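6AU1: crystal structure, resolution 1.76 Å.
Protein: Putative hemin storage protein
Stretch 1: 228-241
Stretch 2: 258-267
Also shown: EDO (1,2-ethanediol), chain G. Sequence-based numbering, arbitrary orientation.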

# COMPACT_ATOMS: atom_id res chain seq x y z
N ASP A 228 -3.62 -5.17 -19.46
CA ASP A 228 -3.94 -6.01 -18.31
C ASP A 228 -3.03 -5.72 -17.11
O ASP A 228 -2.56 -6.64 -16.44
CB ASP A 228 -3.84 -7.49 -18.69
CG ASP A 228 -4.76 -7.86 -19.84
OD1 ASP A 228 -5.90 -8.28 -19.59
OD2 ASP A 228 -4.33 -7.72 -21.01
N MET A 229 -2.77 -4.44 -16.85
CA MET A 229 -2.05 -4.04 -15.65
C MET A 229 -3.02 -4.04 -14.46
O MET A 229 -3.85 -3.16 -14.32
CB MET A 229 -1.42 -2.65 -15.82
CG MET A 229 -0.69 -2.10 -14.59
SD MET A 229 0.70 -3.11 -14.02
CE MET A 229 1.60 -3.37 -15.54
N VAL A 230 -2.89 -5.06 -13.61
CA VAL A 230 -3.75 -5.21 -12.44
C VAL A 230 -3.36 -4.21 -11.37
O VAL A 230 -2.17 -3.97 -11.17
CB VAL A 230 -3.66 -6.63 -11.87
CG1 VAL A 230 -4.68 -6.84 -10.75
CG2 VAL A 230 -3.84 -7.66 -12.97
N VAL A 231 -4.33 -3.62 -10.69
CA VAL A 231 -4.00 -2.72 -9.59
C VAL A 231 -4.70 -3.07 -8.28
O VAL A 231 -5.87 -3.46 -8.25
CB VAL A 231 -4.32 -1.23 -9.94
CG1 VAL A 231 -3.44 -0.76 -11.11
CG2 VAL A 231 -5.81 -1.02 -10.24
N ALA A 232 -3.96 -2.92 -7.19
CA ALA A 232 -4.50 -3.06 -5.84
C ALA A 232 -4.12 -1.83 -5.04
O ALA A 232 -3.17 -1.12 -5.39
CB ALA A 232 -3.96 -4.32 -5.17
N ARG A 233 -4.86 -1.56 -3.97
CA ARG A 233 -4.46 -0.46 -3.07
C ARG A 233 -4.69 -0.88 -1.63
O ARG A 233 -5.68 -1.52 -1.31
CB ARG A 233 -5.25 0.81 -3.40
CG ARG A 233 -4.86 2.02 -2.50
CD ARG A 233 -5.43 3.34 -3.04
NE ARG A 233 -5.36 4.40 -2.04
CZ ARG A 233 -6.08 5.52 -2.09
NH1 ARG A 233 -6.91 5.74 -3.12
NH2 ARG A 233 -5.99 6.41 -1.10
N ASN A 234 -3.75 -0.53 -0.75
CA ASN A 234 -3.91 -0.75 0.69
C ASN A 234 -5.03 0.10 1.27
O ASN A 234 -5.09 1.32 1.03
CB ASN A 234 -2.62 -0.44 1.46
CG ASN A 234 -1.55 -1.49 1.29
OD1 ASN A 234 -0.40 -1.15 1.05
ND2 ASN A 234 -1.92 -2.76 1.45
N LEU A 235 -5.89 -0.54 2.05
CA LEU A 235 -7.00 0.13 2.73
C LEU A 235 -6.89 -0.13 4.22
O LEU A 235 -6.73 -1.29 4.65
CB LEU A 235 -8.35 -0.39 2.19
CG LEU A 235 -9.63 0.07 2.89
CD1 LEU A 235 -9.79 1.59 2.79
CD2 LEU A 235 -10.83 -0.63 2.26
N TYR A 236 -6.97 0.93 5.01
CA TYR A 236 -7.00 0.80 6.46
C TYR A 236 -8.33 0.22 6.95
O TYR A 236 -9.37 0.42 6.33
CB TYR A 236 -6.76 2.16 7.11
CG TYR A 236 -5.31 2.56 7.19
CD1 TYR A 236 -4.50 2.08 8.21
CD2 TYR A 236 -4.76 3.43 6.26
CE1 TYR A 236 -3.16 2.45 8.30
CE2 TYR A 236 -3.42 3.81 6.35
CZ TYR A 236 -2.63 3.31 7.36
OH TYR A 236 -1.31 3.68 7.45
N ALA A 237 -8.30 -0.46 8.10
CA ALA A 237 -9.50 -1.10 8.63
C ALA A 237 -10.51 -0.12 9.21
O ALA A 237 -11.71 -0.39 9.18
CB ALA A 237 -9.12 -2.13 9.68
N GLN A 238 -10.06 1.00 9.77
CA GLN A 238 -11.02 1.88 10.45
C GLN A 238 -12.13 2.41 9.50
O GLN A 238 -13.31 2.39 9.87
CB GLN A 238 -10.29 3.04 11.16
CG GLN A 238 -11.14 3.78 12.17
CD GLN A 238 -10.37 4.82 12.98
OE1 GLN A 238 -9.13 4.82 13.01
NE2 GLN A 238 -11.10 5.71 13.66
N PRO A 239 -11.77 2.85 8.27
CA PRO A 239 -12.85 3.26 7.36
C PRO A 239 -13.85 2.15 7.00
O PRO A 239 -14.96 2.46 6.55
CB PRO A 239 -12.10 3.72 6.10
CG PRO A 239 -10.75 4.12 6.59
CD PRO A 239 -10.44 3.19 7.73
N VAL A 240 -13.47 0.89 7.17
CA VAL A 240 -14.38 -0.22 6.94
C VAL A 240 -15.26 -0.48 8.17
O VAL A 240 -16.48 -0.60 8.06
CB VAL A 240 -13.59 -1.49 6.58
CG1 VAL A 240 -14.55 -2.67 6.31
CG2 VAL A 240 -12.69 -1.22 5.38
N LEU A 241 -14.63 -0.54 9.34
CA LEU A 241 -15.36 -0.83 10.57
C LEU A 241 -16.22 0.36 10.99
O LEU A 241 -17.30 0.18 11.56
CB LEU A 241 -14.39 -1.19 11.70
CG LEU A 241 -13.66 -2.52 11.50
CD1 LEU A 241 -12.53 -2.69 12.51
CD2 LEU A 241 -14.64 -3.68 11.59
N LYS A 258 -14.91 -0.05 -6.36
CA LYS A 258 -15.34 0.38 -7.68
C LYS A 258 -14.16 0.63 -8.62
O LYS A 258 -14.32 0.58 -9.84
CB LYS A 258 -16.20 1.64 -7.58
CG LYS A 258 -17.62 1.39 -7.12
CD LYS A 258 -18.31 2.68 -6.70
CE LYS A 258 -18.23 3.75 -7.78
NZ LYS A 258 -18.93 5.00 -7.37
N SER A 259 -12.99 0.88 -8.06
CA SER A 259 -11.88 1.40 -8.85
C SER A 259 -10.65 0.50 -8.95
O SER A 259 -9.88 0.61 -9.91
CB SER A 259 -11.45 2.75 -8.29
OG SER A 259 -12.56 3.62 -8.14
N TYR A 260 -10.44 -0.37 -7.97
CA TYR A 260 -9.26 -1.23 -8.01
C TYR A 260 -9.65 -2.67 -8.30
O TYR A 260 -10.77 -3.08 -8.02
CB TYR A 260 -8.47 -1.16 -6.69
CG TYR A 260 -8.03 0.26 -6.39
CD1 TYR A 260 -6.97 0.82 -7.08
CD2 TYR A 260 -8.71 1.04 -5.46
CE1 TYR A 260 -6.57 2.12 -6.83
CE2 TYR A 260 -8.32 2.34 -5.22
CZ TYR A 260 -7.26 2.87 -5.90
OH TYR A 260 -6.89 4.17 -5.67
N ASP A 261 -8.73 -3.43 -8.90
CA ASP A 261 -9.01 -4.83 -9.14
C ASP A 261 -9.10 -5.59 -7.83
O ASP A 261 -9.96 -6.46 -7.66
CB ASP A 261 -7.95 -5.45 -10.04
CG ASP A 261 -7.92 -4.80 -11.39
OD1 ASP A 261 -8.87 -5.03 -12.16
OD2 ASP A 261 -6.95 -4.07 -11.68
N PHE A 262 -8.21 -5.23 -6.91
CA PHE A 262 -8.21 -5.80 -5.57
C PHE A 262 -8.03 -4.73 -4.53
O PHE A 262 -7.31 -3.75 -4.74
CB PHE A 262 -7.11 -6.85 -5.43
CG PHE A 262 -7.31 -8.04 -6.33
CD1 PHE A 262 -8.32 -8.95 -6.07
CD2 PHE A 262 -6.51 -8.23 -7.43
CE1 PHE A 262 -8.51 -10.04 -6.89
CE2 PHE A 262 -6.70 -9.31 -8.26
CZ PHE A 262 -7.70 -10.22 -7.99
N VAL A 263 -8.70 -4.92 -3.40
CA VAL A 263 -8.53 -4.05 -2.24
C VAL A 263 -7.68 -4.80 -1.23
O VAL A 263 -8.08 -5.87 -0.76
CB VAL A 263 -9.88 -3.68 -1.61
CG1 VAL A 263 -9.67 -2.87 -0.33
CG2 VAL A 263 -10.72 -2.89 -2.61
N ALA A 264 -6.49 -4.26 -0.93
CA ALA A 264 -5.58 -4.90 0.02
C ALA A 264 -5.88 -4.38 1.42
O ALA A 264 -5.25 -3.43 1.91
CB ALA A 264 -4.13 -4.64 -0.35
N LEU A 265 -6.84 -5.02 2.07
CA LEU A 265 -7.35 -4.53 3.35
C LEU A 265 -6.43 -4.96 4.48
O LEU A 265 -6.13 -6.15 4.62
CB LEU A 265 -8.77 -5.06 3.57
CG LEU A 265 -9.44 -4.77 4.91
CD1 LEU A 265 -9.55 -3.28 5.15
CD2 LEU A 265 -10.83 -5.41 4.92
N MET A 266 -5.97 -4.00 5.28
CA MET A 266 -5.00 -4.32 6.31
C MET A 266 -5.71 -4.89 7.54
O MET A 266 -6.09 -4.17 8.47
CB MET A 266 -4.14 -3.08 6.60
CG MET A 266 -3.31 -2.74 5.35
SD MET A 266 -2.23 -1.30 5.43
CE MET A 266 -3.45 -0.00 5.60
N ALA A 267 -5.90 -6.21 7.50
CA ALA A 267 -6.67 -6.95 8.49
C ALA A 267 -5.75 -7.35 9.64
O ALA A 267 -5.37 -8.51 9.77
CB ALA A 267 -7.32 -8.17 7.85
C1 EDO G . 1.62 5.26 6.65
O1 EDO G . 2.01 5.02 5.28
C2 EDO G . 0.53 6.33 6.70
O2 EDO G . -0.69 5.80 6.16
O HOH W 1 -5.75 -1.32 9.15

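Which polar bonds join the two stretches? The D261 carboxylate stands in for a backbone carbonyl, with D261 OD2 taking the V231 N hydrogen at 2.8 Å, nearly straight. From there the stretches run as neighbouring parallel strands whose backbone bonds alternate: V231 O accepts from F262 N (3.2 Å), R233 O from A264 N (2.9 Å) and L235 O from M266 N (2.9 Å), while L235 N returns a bond to A264 O (3.0 Å). R233 N to F262 O is weak at 3.4 Å.

How does the ladder continue past M266? A water accepts from A237 N and donates to M266 O, both at 2.9 Å.

What does R233 do with Y260? R233 CB lies over the face of the Y260 ring, 3.7 Å from its centroid, and R233 NH1 gives a 3.0 Å hydrogen bond to Y260 OH. One tyrosine thus meets both the aliphatic and the charged part of the arginine.

Where does apolar packing take over? Bridged partners share a face, so apolar groups meet: L235 CG and L265 CD1 at 4.0 Å, and, on the other face, A232 CB and F262 CB at 4.0 Å. L235 CD2 also meets V263 CG1 at 3.6 Å. L265 CD1 reaches V240 CG2 at 3.8 Å, packing the helix after the first strand against the second strand. M266 CE sits over the Y236 ring, 3.4 Å from its centroid, a close CH-pi contact.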